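PDB 5HD9: encapsidation protein, which probably hydrolyses ATP to drive packaging of the viral DNA, as the ATPase of the bacteriophage phi29 packaging motor. Local coordinates for residues 27-30 and 31-35; 36-39 and 40-44; 61-64 and 65-68; 81-85 and 86-90; 99-102 and 103-106. All coordinates share one frame; numbering follows the deposited sequence.

All five contacts are local, and their chemistry changes with their depth in the nine-stranded sheet fold. Interactions 1, 3 and 4 are partly buried; interactions 2 and 5 lie at the surface. Interactions 1 and 2 follow one another along helix 26-42: the first, its centre about 8 Å from the centre of the chain, rests on main-chain bonds and apolar contacts, whereas the second closes the helix with a salt bridge. Interaction 3 is a loop that touches both, with Tyr62 and Phe63 turned inward. Interaction 4, a hairpin at one side of the sheet, meets Phe39 of interaction 2 and both aromatic rings of interaction 3. Interaction 5 relies on hydroxyls, a carboxylate and water.

Interaction 1 of 5, residues 27-30 and 31-35; sequences KSYA and MKVYP
Ala30, Met31 and Tyr29 carry this contact, in which one turn of helix 26-42 leans on the next. Met31, a selenomethionine, folds back along the turn before it: with its chain bent at both chi2 (-54°) and chi3, the terminal CE comes to 3.9 Å from the methyl CB of Ala30. Nearer the backbone, its CG lies 3.3 Å from Lys27 O, the same oxygen that accepts the bond from Met31 N. Met31 also packs against Val113, Ile151 and Leu153 of the sheet, which joins the helix to strands 109-115 and 149-153. On another flank, Tyr29 and Val33 form an i, i+4 pair. The Tyr29 ring, its CG anti to the backbone N (chi1 -180°), offers CE1 to the CG2 branch of Val33 at 3.6 Å, an oblique approach, while its hydroxyl bonds to Glu69. Tyr29 O accepts twice: Val33 N lies in the carbonyl plane at 3.1 Å, and Lys32 N stands well above that plane at 2.9 Å. The helix is kinked here, where Lys32 N donates to the carbonyl three residues back. Lys27 NZ reaches Arg23 O and Ser190, and Ser28 OG reaches Asp115. A helix starting in this way, directly after a glycine-rich loop, is consistent with the Walker A P-loop of the ASCE ATPases.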
loop_
_atom_site.group_PDB
_atom_site.type_symbol
_atom_site.label_atom_id
_atom_site.label_comp_id
_atom_site.label_asym_id
_atom_site.label_seq_id
_atom_site.Cartn_x
_atom_site.Cartn_y
_atom_site.Cartn_z
ATOM N N LYS A 27 4.171 -4.101 -9.358
ATOM C CA LYS A 27 4.248 -3.484 -8.047
ATOM C C LYS A 27 2.898 -3.607 -7.346
ATOM O O LYS A 27 2.814 -4.080 -6.212
ATOM C CB LYS A 27 4.673 -2.014 -8.174
ATOM C CG LYS A 27 6.169 -1.790 -8.439
ATOM C CD LYS A 27 6.730 -2.544 -9.655
ATOM C CE LYS A 27 6.167 -2.045 -10.982
ATOM N NZ LYS A 27 7.119 -2.253 -12.114
ATOM N N SER A 28 1.840 -3.203 -8.041
ATOM C CA SER A 28 0.490 -3.272 -7.495
ATOM C C SER A 28 0.061 -4.719 -7.308
ATOM O O SER A 28 -0.546 -5.079 -6.296
ATOM C CB SER A 28 -0.492 -2.546 -8.415
ATOM O OG SER A 28 -0.221 -1.156 -8.442
ATOM N N TYR A 29 0.373 -5.542 -8.300
ATOM C CA TYR A 29 0.099 -6.969 -8.244
ATOM C C TYR A 29 0.791 -7.617 -7.047
ATOM O O TYR A 29 0.164 -8.328 -6.263
ATOM C CB TYR A 29 0.558 -7.636 -9.539
ATOM C CG TYR A 29 0.315 -9.127 -9.594
ATOM C CD1 TYR A 29 1.228 -10.021 -9.053
ATOM C CD2 TYR A 29 -0.818 -9.639 -10.206
ATOM C CE1 TYR A 29 1.010 -11.383 -9.107
ATOM C CE2 TYR A 29 -1.044 -10.997 -10.267
ATOM C CZ TYR A 29 -0.128 -11.864 -9.717
ATOM O OH TYR A 29 -0.358 -13.218 -9.783
ATOM N N ALA A 30 2.090 -7.370 -6.925
ATOM C CA ALA A 30 2.887 -7.936 -5.844
ATOM C C ALA A 30 2.311 -7.577 -4.480
ATOM O O ALA A 30 2.347 -8.383 -3.547
ATOM C CB ALA A 30 4.328 -7.457 -5.947
HETATM N N MSE A 31 1.777 -6.364 -4.366
HETATM C CA MSE A 31 1.287 -5.870 -3.086
HETATM C C MSE A 31 -0.167 -6.271 -2.840
HETATM O O MSE A 31 -0.776 -5.853 -1.852
HETATM C CB MSE A 31 1.445 -4.349 -3.009
HETATM C CG MSE A 31 2.894 -3.877 -2.872
HETATM SE SE MSE A 31 3.841 -4.716 -1.374
HETATM C CE MSE A 31 4.735 -6.166 -2.313
ATOM N N LYS A 32 -0.721 -7.067 -3.751
ATOM C CA LYS A 32 -1.951 -7.799 -3.472
ATOM C C LYS A 32 -1.558 -9.186 -2.944
ATOM O O LYS A 32 -2.089 -9.659 -1.940
ATOM C CB LYS A 32 -2.837 -7.923 -4.722
ATOM C CG LYS A 32 -3.507 -6.627 -5.201
ATOM C CD LYS A 32 -4.463 -6.925 -6.365
ATOM C CE LYS A 32 -5.192 -5.692 -6.917
ATOM N NZ LYS A 32 -4.925 -4.415 -6.198
ATOM N N VAL A 33 -0.606 -9.821 -3.624
ATOM C CA VAL A 33 -0.141 -11.161 -3.266
ATOM C C VAL A 33 0.469 -11.224 -1.867
ATOM O O VAL A 33 0.217 -12.170 -1.120
ATOM C CB VAL A 33 0.914 -11.684 -4.280
ATOM C CG1 VAL A 33 1.551 -12.996 -3.799
ATOM C CG2 VAL A 33 0.285 -11.880 -5.640
ATOM N N TYR A 34 1.280 -10.231 -1.517
ATOM C CA TYR A 34 2.008 -10.269 -0.251
ATOM C C TYR A 34 1.065 -10.293 0.958
ATOM O O TYR A 34 1.147 -11.206 1.774
ATOM C CB TYR A 34 2.980 -9.088 -0.151
ATOM C CG TYR A 34 3.621 -8.952 1.213
ATOM C CD1 TYR A 34 4.646 -9.799 1.603
ATOM C CD2 TYR A 34 3.197 -7.979 2.112
ATOM C CE1 TYR A 34 5.233 -9.687 2.849
ATOM C CE2 TYR A 34 3.777 -7.858 3.359
ATOM C CZ TYR A 34 4.793 -8.714 3.723
ATOM O OH TYR A 34 5.372 -8.589 4.966
ATOM N N PRO A 35 0.160 -9.305 1.079
ATOM C CA PRO A 35 -0.734 -9.331 2.248
ATOM C C PRO A 35 -1.677 -10.537 2.280
ATOM O O PRO A 35 -2.018 -11.005 3.364
ATOM C CB PRO A 35 -1.527 -8.023 2.121
ATOM C CG PRO A 35 -1.350 -7.584 0.704
ATOM C CD PRO A 35 -0.017 -8.084 0.276
HETATM O O HOH W 1 -2.133 -3.256 -4.823
#

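Interaction 2 of 5, residues 36-39 and 40-44; sequences INRF and IKYGE
Arg38 runs alongside Glu44 at the end of the helix, the two side chains pointing the same way. Its CB starts 3.6 Å from Glu44 OE1, with CG and CD following the same oxygen at slightly greater distance. Bends at chi2 and chi3 curl the chain so that NE faces that oxygen too, giving a hydrogen bond of 3.1 Å between Arg38 NE and Glu44 OE1. Next along, CZ has Tyr42 CD2 at 3.6 Å, over the centre of one guanidinium face, with Tyr42 CE2 near NH1 and the ring and guanidinium planes 45° apart. At the tip, Arg38 NH2 donates to Glu44 OE2 over 2.9 Å. The grip is therefore side-on, one nitrogen to each oxygen, nearly in the guanidinium plane; the carboxylate is turned 53° against it and receives both donors from above its own plane. Behind this group the helix ends: Tyr42 N bonds to Arg38 O, and Gly43, with positive phi, sends its N to Phe39 O over 2.7 Å. Phe39 turns the other way, presenting its ring edge to Glu44 O and packing on Ile84 and Ala89 of the hairpin. Since Glu44 OE1 also bonds to Ser110, the carboxylate links the helix terminus to strand 109-115, and its paired charge with Arg38 probably stabilises the ionised form of both groups at this surface end.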
loop_
_atom_site.group_PDB
_atom_site.type_symbol
_atom_site.label_atom_id
_atom_site.label_comp_id
_atom_site.label_asym_id
_atom_site.label_seq_id
_atom_site.Cartn_x
_atom_site.Cartn_y
_atom_site.Cartn_z
ATOM N N ILE A 36 -2.091 -11.031 1.117
ATOM C CA ILE A 36 -2.934 -12.220 1.063
ATOM C C ILE A 36 -2.175 -13.414 1.640
ATOM O O ILE A 36 -2.744 -14.222 2.371
ATOM C CB ILE A 36 -3.398 -12.530 -0.378
ATOM C CG1 ILE A 36 -4.417 -11.484 -0.827
ATOM C CG2 ILE A 36 -4.028 -13.919 -0.465
ATOM C CD1 ILE A 36 -4.736 -11.518 -2.300
ATOM N N ASN A 37 -0.890 -13.515 1.316
ATOM C CA ASN A 37 -0.059 -14.589 1.850
ATOM C C ASN A 37 0.148 -14.447 3.352
ATOM O O ASN A 37 0.194 -15.448 4.069
ATOM C CB ASN A 37 1.300 -14.628 1.145
ATOM C CG ASN A 37 1.307 -15.549 -0.060
ATOM O OD1 ASN A 37 1.118 -16.760 0.070
ATOM N ND2 ASN A 37 1.547 -14.984 -1.235
ATOM N N ARG A 38 0.277 -13.209 3.828
ATOM C CA ARG A 38 0.481 -12.971 5.253
ATOM C C ARG A 38 -0.763 -13.388 6.035
ATOM O O ARG A 38 -0.653 -13.906 7.147
ATOM C CB ARG A 38 0.813 -11.501 5.541
ATOM C CG ARG A 38 2.123 -10.990 4.939
ATOM C CD ARG A 38 3.355 -11.786 5.369
ATOM N NE ARG A 38 3.621 -11.695 6.802
ATOM C CZ ARG A 38 4.697 -12.200 7.400
ATOM N NH1 ARG A 38 5.620 -12.838 6.692
ATOM N NH2 ARG A 38 4.852 -12.070 8.708
ATOM N N PHE A 39 -1.944 -13.177 5.458
ATOM C CA PHE A 39 -3.170 -13.574 6.143
ATOM C C PHE A 39 -3.312 -15.088 6.182
ATOM O O PHE A 39 -3.627 -15.664 7.223
ATOM C CB PHE A 39 -4.416 -12.984 5.484
ATOM C CG PHE A 39 -5.681 -13.337 6.217
ATOM C CD1 PHE A 39 -6.048 -12.638 7.357
ATOM C CD2 PHE A 39 -6.477 -14.390 5.800
ATOM C CE1 PHE A 39 -7.196 -12.971 8.053
ATOM C CE2 PHE A 39 -7.626 -14.727 6.492
ATOM C CZ PHE A 39 -7.984 -14.016 7.619
ATOM N N ILE A 40 -3.092 -15.726 5.038
ATOM C CA ILE A 40 -3.228 -17.172 4.931
ATOM C C ILE A 40 -2.239 -17.873 5.859
ATOM O O ILE A 40 -2.586 -18.854 6.520
ATOM C CB ILE A 40 -3.020 -17.646 3.475
ATOM C CG1 ILE A 40 -4.187 -17.169 2.608
ATOM C CG2 ILE A 40 -2.895 -19.168 3.403
ATOM C CD1 ILE A 40 -4.020 -17.430 1.125
ATOM N N LYS A 41 -1.012 -17.365 5.913
ATOM C CA LYS A 41 0.022 -17.963 6.756
ATOM C C LYS A 41 -0.161 -17.636 8.237
ATOM O O LYS A 41 -0.119 -18.535 9.082
ATOM C CB LYS A 41 1.414 -17.497 6.320
ATOM C CG LYS A 41 1.897 -18.043 4.990
ATOM C CD LYS A 41 3.337 -17.609 4.737
ATOM C CE LYS A 41 3.829 -17.998 3.350
ATOM N NZ LYS A 41 3.200 -19.249 2.842
ATOM N N TYR A 42 -0.361 -16.356 8.544
ATOM C CA TYR A 42 -0.255 -15.869 9.921
ATOM C C TYR A 42 -1.488 -15.115 10.428
ATOM O O TYR A 42 -1.510 -14.658 11.571
ATOM C CB TYR A 42 0.974 -14.965 10.044
ATOM C CG TYR A 42 2.249 -15.611 9.553
ATOM C CD1 TYR A 42 2.798 -16.698 10.219
ATOM C CD2 TYR A 42 2.905 -15.133 8.426
ATOM C CE1 TYR A 42 3.964 -17.294 9.773
ATOM C CE2 TYR A 42 4.070 -15.722 7.974
ATOM C CZ TYR A 42 4.595 -16.801 8.651
ATOM O OH TYR A 42 5.756 -17.388 8.204
ATOM N N GLY A 43 -2.510 -14.986 9.588
ATOM C CA GLY A 43 -3.728 -14.297 9.979
ATOM C C GLY A 43 -3.558 -12.792 10.098
ATOM O O GLY A 43 -4.404 -12.107 10.677
ATOM N N GLU A 44 -2.455 -12.279 9.562
ATOM C CA GLU A 44 -2.224 -10.841 9.508
ATOM C C GLU A 44 -3.187 -10.203 8.518
ATOM O O GLU A 44 -3.322 -10.664 7.383
ATOM C CB GLU A 44 -0.780 -10.529 9.105
ATOM C CG GLU A 44 0.264 -11.053 10.071
ATOM C CD GLU A 44 1.686 -10.717 9.640
ATOM O OE1 GLU A 44 1.857 -9.976 8.648
ATOM O OE2 GLU A 44 2.634 -11.201 10.291
#

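Interaction 3 of 5, residues 61-64 and 65-68; sequences NYFN and DVAQ
The contact lies in the loop between strands 45-50 and 75-78, where the chain curls so that residues three apart meet. Val66 N donates to Phe63 O over 3.1 Å, approaching from well above the carbonyl plane, as suits a bond spanning only three residues. The side chains of the same pair also meet: Val66 CG2 reaches the rim of the Phe63 ring, 4.1 Å from CD1, after passing 3.5 Å from Phe63 O. Tyr62 places CD2 over the centre of one face of the Phe63 ring, and the two aromatic residues continue inward to Phe82 of the hairpin. Two waters form bridges here: one donates to Asn61 O and accepts from Asp65 N at 2.9 Å, while another links Asn64 O to Gln68 NE2. Phe63 and Val66 touch Ile36 of helix 26-42, and Phe63 also touches Leu75 and Val77 of the outermost strand 75-78, making this an irregular connecting loop that bridges helix and sheet edge.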
loop_
_atom_site.group_PDB
_atom_site.type_symbol
_atom_site.label_atom_id
_atom_site.label_comp_id
_atom_site.label_asym_id
_atom_site.label_seq_id
_atom_site.Cartn_x
_atom_site.Cartn_y
_atom_site.Cartn_z
ATOM N N ASN A 61 -13.625 -5.886 -7.907
ATOM C CA ASN A 61 -12.730 -6.632 -8.792
ATOM C C ASN A 61 -11.327 -6.814 -8.210
ATOM O O ASN A 61 -10.428 -7.291 -8.899
ATOM C CB ASN A 61 -12.614 -5.928 -10.150
ATOM C CG ASN A 61 -13.893 -5.998 -10.966
ATOM O OD1 ASN A 61 -14.816 -6.751 -10.649
ATOM N ND2 ASN A 61 -13.945 -5.218 -12.040
ATOM N N TYR A 62 -11.147 -6.437 -6.945
ATOM C CA TYR A 62 -9.822 -6.386 -6.319
ATOM C C TYR A 62 -9.011 -7.679 -6.460
ATOM O O TYR A 62 -7.812 -7.632 -6.730
ATOM C CB TYR A 62 -9.970 -6.040 -4.832
ATOM C CG TYR A 62 -8.666 -5.985 -4.062
ATOM C CD1 TYR A 62 -7.913 -4.818 -4.011
ATOM C CD2 TYR A 62 -8.196 -7.096 -3.374
ATOM C CE1 TYR A 62 -6.724 -4.763 -3.302
ATOM C CE2 TYR A 62 -7.009 -7.050 -2.663
ATOM C CZ TYR A 62 -6.277 -5.883 -2.630
ATOM O OH TYR A 62 -5.097 -5.843 -1.919
ATOM N N PHE A 63 -9.659 -8.825 -6.292
ATOM C CA PHE A 63 -8.948 -10.102 -6.280
ATOM C C PHE A 63 -8.741 -10.714 -7.666
ATOM O O PHE A 63 -8.077 -11.743 -7.789
ATOM C CB PHE A 63 -9.694 -11.107 -5.399
ATOM C CG PHE A 63 -9.547 -10.849 -3.929
ATOM C CD1 PHE A 63 -8.296 -10.873 -3.330
ATOM C CD2 PHE A 63 -10.657 -10.600 -3.140
ATOM C CE1 PHE A 63 -8.158 -10.641 -1.975
ATOM C CE2 PHE A 63 -10.523 -10.370 -1.787
ATOM C CZ PHE A 63 -9.271 -10.390 -1.203
ATOM N N ASN A 64 -9.292 -10.090 -8.704
ATOM C CA ASN A 64 -9.210 -10.647 -10.056
ATOM C C ASN A 64 -7.769 -10.816 -10.544
ATOM O O ASN A 64 -7.452 -11.796 -11.218
ATOM C CB ASN A 64 -9.983 -9.772 -11.048
ATOM C CG ASN A 64 -11.488 -9.915 -10.910
ATOM O OD1 ASN A 64 -11.979 -10.803 -10.213
ATOM N ND2 ASN A 64 -12.229 -9.046 -11.588
ATOM N N ASP A 65 -6.906 -9.859 -10.212
ATOM C CA ASP A 65 -5.496 -9.931 -10.590
ATOM C C ASP A 65 -4.836 -11.209 -10.081
ATOM O O ASP A 65 -4.055 -11.842 -10.790
ATOM C CB ASP A 65 -4.727 -8.723 -10.044
ATOM C CG ASP A 65 -4.943 -7.466 -10.859
ATOM O OD1 ASP A 65 -5.230 -7.572 -12.069
ATOM O OD2 ASP A 65 -4.812 -6.366 -10.283
ATOM N N VAL A 66 -5.176 -11.585 -8.855
ATOM C CA VAL A 66 -4.414 -12.577 -8.110
ATOM C C VAL A 66 -5.196 -13.860 -7.837
ATOM O O VAL A 66 -4.723 -14.740 -7.119
ATOM C CB VAL A 66 -3.947 -11.979 -6.768
ATOM C CG1 VAL A 66 -3.089 -10.748 -7.020
ATOM C CG2 VAL A 66 -5.148 -11.613 -5.898
ATOM N N ALA A 67 -6.392 -13.963 -8.408
ATOM C CA ALA A 67 -7.257 -15.112 -8.166
ATOM C C ALA A 67 -6.583 -16.422 -8.571
ATOM O O ALA A 67 -6.798 -17.456 -7.942
ATOM C CB ALA A 67 -8.573 -14.947 -8.911
ATOM N N GLN A 68 -5.759 -16.376 -9.613
ATOM C CA GLN A 68 -5.119 -17.583 -10.122
ATOM C C GLN A 68 -3.977 -18.041 -9.210
ATOM O O GLN A 68 -3.515 -19.174 -9.312
ATOM C CB GLN A 68 -4.596 -17.359 -11.546
ATOM C CG GLN A 68 -5.529 -16.556 -12.454
ATOM C CD GLN A 68 -6.947 -17.102 -12.495
ATOM O OE1 GLN A 68 -7.172 -18.301 -12.333
ATOM N NE2 GLN A 68 -7.914 -16.216 -12.710
HETATM O O HOH W 2 -7.866 -7.181 -9.845
HETATM O O HOH W 3 -8.130 -13.605 -13.046
#

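Interaction 4 of 5, residues 81-85 and 86-90; sequences RFYID and GKLAG
Phe82 O is gripped by two neighbouring amides, Ala89 N at 2.8 Å and Gly90 N at 3.2 Å, both arriving from the same face of its carbonyl plane. Two residues of one strand thus stand opposite a single residue of the other, a classic beta bulge. Gly90 returns the bond, its O accepting from Phe82 N over 2.8 Å. Closer to the turn, Ile84 and Lys87 form a hydrogen-bonded antiparallel pair, with Ile84 N donating to Lys87 O at 2.9 Å and in the carbonyl plane. Between the bulge and that pair, Tyr83 and Leu88 form a non-hydrogen-bonded pair on the other face of the sheet; Leu88 lays its CD1 methyl over one face of the Tyr83 ring, offset toward the rim and 4.1 Å from CE2. On the face of Ile84, the CG1 of that residue meets Ala89 CB at 3.7 Å, and Phe39 of helix 26-42 packs against both. Asp85 and Gly86 make the bend with the left-handed backbone angles of their turn type, and Asp85 is fastened by His73 and the backbone of Glu74. The whole is a tight hairpin closed by a type I' turn, with a classic bulge in strand 87-94, at Ala89 and Gly90.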
loop_
_atom_site.group_PDB
_atom_site.type_symbol
_atom_site.label_atom_id
_atom_site.label_comp_id
_atom_site.label_asym_id
_atom_site.label_seq_id
_atom_site.Cartn_x
_atom_site.Cartn_y
_atom_site.Cartn_z
ATOM N N ARG A 81 -14.860 -4.431 2.073
ATOM C CA ARG A 81 -14.175 -5.368 2.957
ATOM C C ARG A 81 -13.765 -6.639 2.225
ATOM O O ARG A 81 -14.471 -7.117 1.336
ATOM C CB ARG A 81 -15.057 -5.719 4.152
ATOM C CG ARG A 81 -15.396 -4.521 5.017
ATOM C CD ARG A 81 -15.982 -4.938 6.355
ATOM N NE ARG A 81 -16.372 -3.781 7.158
ATOM C CZ ARG A 81 -17.547 -3.163 7.076
ATOM N NH1 ARG A 81 -18.474 -3.582 6.222
ATOM N NH2 ARG A 81 -17.799 -2.119 7.854
ATOM N N PHE A 82 -12.618 -7.178 2.625
ATOM C CA PHE A 82 -12.017 -8.332 1.973
ATOM C C PHE A 82 -12.120 -9.563 2.862
ATOM O O PHE A 82 -11.805 -9.502 4.052
ATOM C CB PHE A 82 -10.552 -8.047 1.641
ATOM C CG PHE A 82 -10.352 -6.858 0.740
ATOM C CD1 PHE A 82 -11.001 -6.775 -0.482
ATOM C CD2 PHE A 82 -9.520 -5.816 1.121
ATOM C CE1 PHE A 82 -10.817 -5.681 -1.309
ATOM C CE2 PHE A 82 -9.334 -4.722 0.299
ATOM C CZ PHE A 82 -9.983 -4.653 -0.917
ATOM N N TYR A 83 -12.553 -10.675 2.274
ATOM C CA TYR A 83 -12.696 -11.931 3.002
ATOM C C TYR A 83 -11.891 -13.040 2.338
ATOM O O TYR A 83 -11.874 -13.159 1.112
ATOM C CB TYR A 83 -14.169 -12.335 3.091
ATOM C CG TYR A 83 -15.032 -11.273 3.718
ATOM C CD1 TYR A 83 -15.433 -10.163 2.989
ATOM C CD2 TYR A 83 -15.434 -11.370 5.044
ATOM C CE1 TYR A 83 -16.214 -9.181 3.560
ATOM C CE2 TYR A 83 -16.217 -10.393 5.624
ATOM C CZ TYR A 83 -16.604 -9.299 4.878
ATOM O OH TYR A 83 -17.383 -8.322 5.451
ATOM N N ILE A 84 -11.225 -13.843 3.160
ATOM C CA ILE A 84 -10.480 -14.998 2.681
ATOM C C ILE A 84 -10.953 -16.237 3.430
ATOM O O ILE A 84 -10.837 -16.315 4.653
ATOM C CB ILE A 84 -8.961 -14.810 2.857
ATOM C CG1 ILE A 84 -8.505 -13.584 2.063
ATOM C CG2 ILE A 84 -8.211 -16.071 2.419
ATOM C CD1 ILE A 84 -7.017 -13.307 2.111
ATOM N N ASP A 85 -11.492 -17.195 2.681
ATOM C CA ASP A 85 -12.071 -18.408 3.254
ATOM C C ASP A 85 -13.120 -18.078 4.317
ATOM O O ASP A 85 -13.239 -18.774 5.326
ATOM C CB ASP A 85 -10.977 -19.297 3.847
ATOM C CG ASP A 85 -9.989 -19.785 2.800
ATOM O OD1 ASP A 85 -10.408 -20.024 1.648
ATOM O OD2 ASP A 85 -8.792 -19.925 3.127
ATOM N N GLY A 86 -13.870 -17.007 4.089
ATOM C CA GLY A 86 -14.984 -16.661 4.952
ATOM C C GLY A 86 -14.606 -15.824 6.159
ATOM O O GLY A 86 -15.469 -15.470 6.962
ATOM N N LYS A 87 -13.323 -15.500 6.286
ATOM C CA LYS A 87 -12.838 -14.697 7.406
ATOM C C LYS A 87 -12.471 -13.292 6.950
ATOM O O LYS A 87 -11.908 -13.114 5.872
ATOM C CB LYS A 87 -11.624 -15.361 8.056
ATOM C CG LYS A 87 -11.852 -16.810 8.432
ATOM C CD LYS A 87 -10.721 -17.351 9.292
ATOM C CE LYS A 87 -10.116 -18.626 8.717
ATOM N NZ LYS A 87 -9.864 -19.641 9.777
ATOM N N LEU A 88 -12.785 -12.300 7.776
ATOM C CA LEU A 88 -12.405 -10.922 7.485
ATOM C C LEU A 88 -10.885 -10.806 7.461
ATOM O O LEU A 88 -10.226 -11.056 8.468
ATOM C CB LEU A 88 -12.997 -9.966 8.520
ATOM C CG LEU A 88 -12.732 -8.472 8.300
ATOM C CD1 LEU A 88 -13.195 -8.025 6.919
ATOM C CD2 LEU A 88 -13.418 -7.653 9.380
ATOM N N ALA A 89 -10.339 -10.430 6.305
ATOM C CA ALA A 89 -8.893 -10.398 6.107
ATOM C C ALA A 89 -8.382 -8.984 5.847
ATOM O O ALA A 89 -7.226 -8.675 6.135
ATOM C CB ALA A 89 -8.505 -11.317 4.955
ATOM N N GLY A 90 -9.232 -8.123 5.300
ATOM C CA GLY A 90 -8.803 -6.770 5.003
ATOM C C GLY A 90 -9.914 -5.776 4.742
ATOM O O GLY A 90 -11.092 -6.135 4.693
#

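Interaction 5 of 5, residues 99-102 and 103-106; sequences QSEK and SNAY
The chain leaves short helix 98-101 through a type I turn from Glu101 to Asn104, with Asn104 N donating to Glu101 O over 3.3 Å. That oxygen is also taken by Tyr106, whose hydroxyl donates to it at 2.7 Å. The two donors reach the carbonyl from opposite faces of its plane, while Glu101 O itself lies in the plane of the tyrosine ring, at its edge. Tyr106 OH passes alongside the glutamate chain as well, 3.6 Å from Glu101 CB, and its ring meets Trp91 edge-to-face. Within the turn, Ser103 OG donates to Ser100 O over 3.1 Å; chi1 of 45° swings the hydroxyl back toward the preceding turn. Glu101 and Asn104 lie side by side and point the same way, carboxylate and amide planes 50° apart, yet Glu101 OE1 and Asn104 OD1 are both acceptors and stay 4.2 Å from each other. Water bridges them: one molecule donates to both oxygens, and a second donates to Glu101 OE1 and to Tyr106 OH. The other carboxylate oxygen, Glu101 OE2, forms a salt bridge with Arg80. The one water that donates hydrogen bonds to both acceptors probably eases the unfavourable approach of two acceptor oxygens, and together with Arg80 it would probably keep Glu101 ionised at this surface turn.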
loop_
_atom_site.group_PDB
_atom_site.type_symbol
_atom_site.label_atom_id
_atom_site.label_comp_id
_atom_site.label_asym_id
_atom_site.label_seq_id
_atom_site.Cartn_x
_atom_site.Cartn_y
_atom_site.Cartn_z
ATOM N N GLN A 99 -11.872 9.322 9.008
ATOM C CA GLN A 99 -12.443 9.685 10.304
ATOM C C GLN A 99 -13.692 8.857 10.608
ATOM O O GLN A 99 -13.915 8.457 11.751
ATOM C CB GLN A 99 -12.771 11.185 10.358
ATOM C CG GLN A 99 -14.024 11.622 9.594
ATOM C CD GLN A 99 -13.899 11.442 8.092
ATOM O OE1 GLN A 99 -12.804 11.532 7.532
ATOM N NE2 GLN A 99 -15.026 11.188 7.431
ATOM N N SER A 100 -14.491 8.587 9.580
ATOM C CA SER A 100 -15.729 7.826 9.740
ATOM C C SER A 100 -15.466 6.329 9.861
ATOM O O SER A 100 -16.274 5.594 10.430
ATOM C CB SER A 100 -16.672 8.085 8.563
ATOM O OG SER A 100 -17.302 9.346 8.679
ATOM N N GLU A 101 -14.337 5.880 9.325
ATOM C CA GLU A 101 -14.002 4.461 9.326
ATOM C C GLU A 101 -13.394 4.017 10.658
ATOM O O GLU A 101 -13.211 2.824 10.897
ATOM C CB GLU A 101 -13.037 4.147 8.179
ATOM C CG GLU A 101 -13.604 4.448 6.798
ATOM C CD GLU A 101 -14.780 3.560 6.446
ATOM O OE1 GLU A 101 -14.577 2.337 6.298
ATOM O OE2 GLU A 101 -15.909 4.082 6.321
ATOM N N LYS A 102 -13.095 4.980 11.526
ATOM C CA LYS A 102 -12.421 4.698 12.792
ATOM C C LYS A 102 -13.329 4.019 13.812
ATOM O O LYS A 102 -12.845 3.424 14.777
ATOM C CB LYS A 102 -11.860 5.991 13.386
ATOM C CG LYS A 102 -10.604 6.463 12.693
ATOM C CD LYS A 102 -10.232 7.881 13.072
ATOM C CE LYS A 102 -9.529 7.937 14.414
ATOM N NZ LYS A 102 -8.794 9.220 14.569
ATOM N N SER A 103 -14.638 4.102 13.601
ATOM C CA SER A 103 -15.593 3.465 14.504
ATOM C C SER A 103 -15.532 1.944 14.394
ATOM O O SER A 103 -15.957 1.230 15.302
ATOM C CB SER A 103 -17.014 3.954 14.212
ATOM O OG SER A 103 -17.272 3.972 12.819
ATOM N N ASN A 104 -15.003 1.450 13.280
ATOM C CA ASN A 104 -14.908 0.013 13.054
ATOM C C ASN A 104 -13.700 -0.591 13.768
ATOM O O ASN A 104 -12.833 0.138 14.255
ATOM C CB ASN A 104 -14.839 -0.279 11.552
ATOM C CG ASN A 104 -16.105 0.131 10.819
ATOM O OD1 ASN A 104 -16.089 1.039 9.988
ATOM N ND2 ASN A 104 -17.211 -0.541 11.123
ATOM N N ALA A 105 -13.649 -1.919 13.824
ATOM C CA ALA A 105 -12.562 -2.628 14.494
ATOM C C ALA A 105 -11.532 -3.147 13.495
ATOM O O ALA A 105 -11.877 -3.573 12.391
ATOM C CB ALA A 105 -13.115 -3.779 15.322
ATOM N N TYR A 106 -10.266 -3.105 13.904
ATOM C CA TYR A 106 -9.145 -3.549 13.082
ATOM C C TYR A 106 -8.194 -4.370 13.955
ATOM O O TYR A 106 -7.196 -3.848 14.447
ATOM C CB TYR A 106 -8.424 -2.348 12.462
ATOM C CG TYR A 106 -9.338 -1.452 11.654
ATOM C CD1 TYR A 106 -9.655 -1.760 10.339
ATOM C CD2 TYR A 106 -9.887 -0.304 12.208
ATOM C CE1 TYR A 106 -10.490 -0.950 9.596
ATOM C CE2 TYR A 106 -10.728 0.514 11.470
ATOM C CZ TYR A 106 -11.024 0.184 10.165
ATOM O OH TYR A 106 -11.860 0.988 9.422
HETATM O O HOH W 4 -18.047 2.940 9.788
HETATM O O HOH W 5 -13.477 0.265 7.281
HETATM O O HOH W 6 -16.990 0.888 7.004
#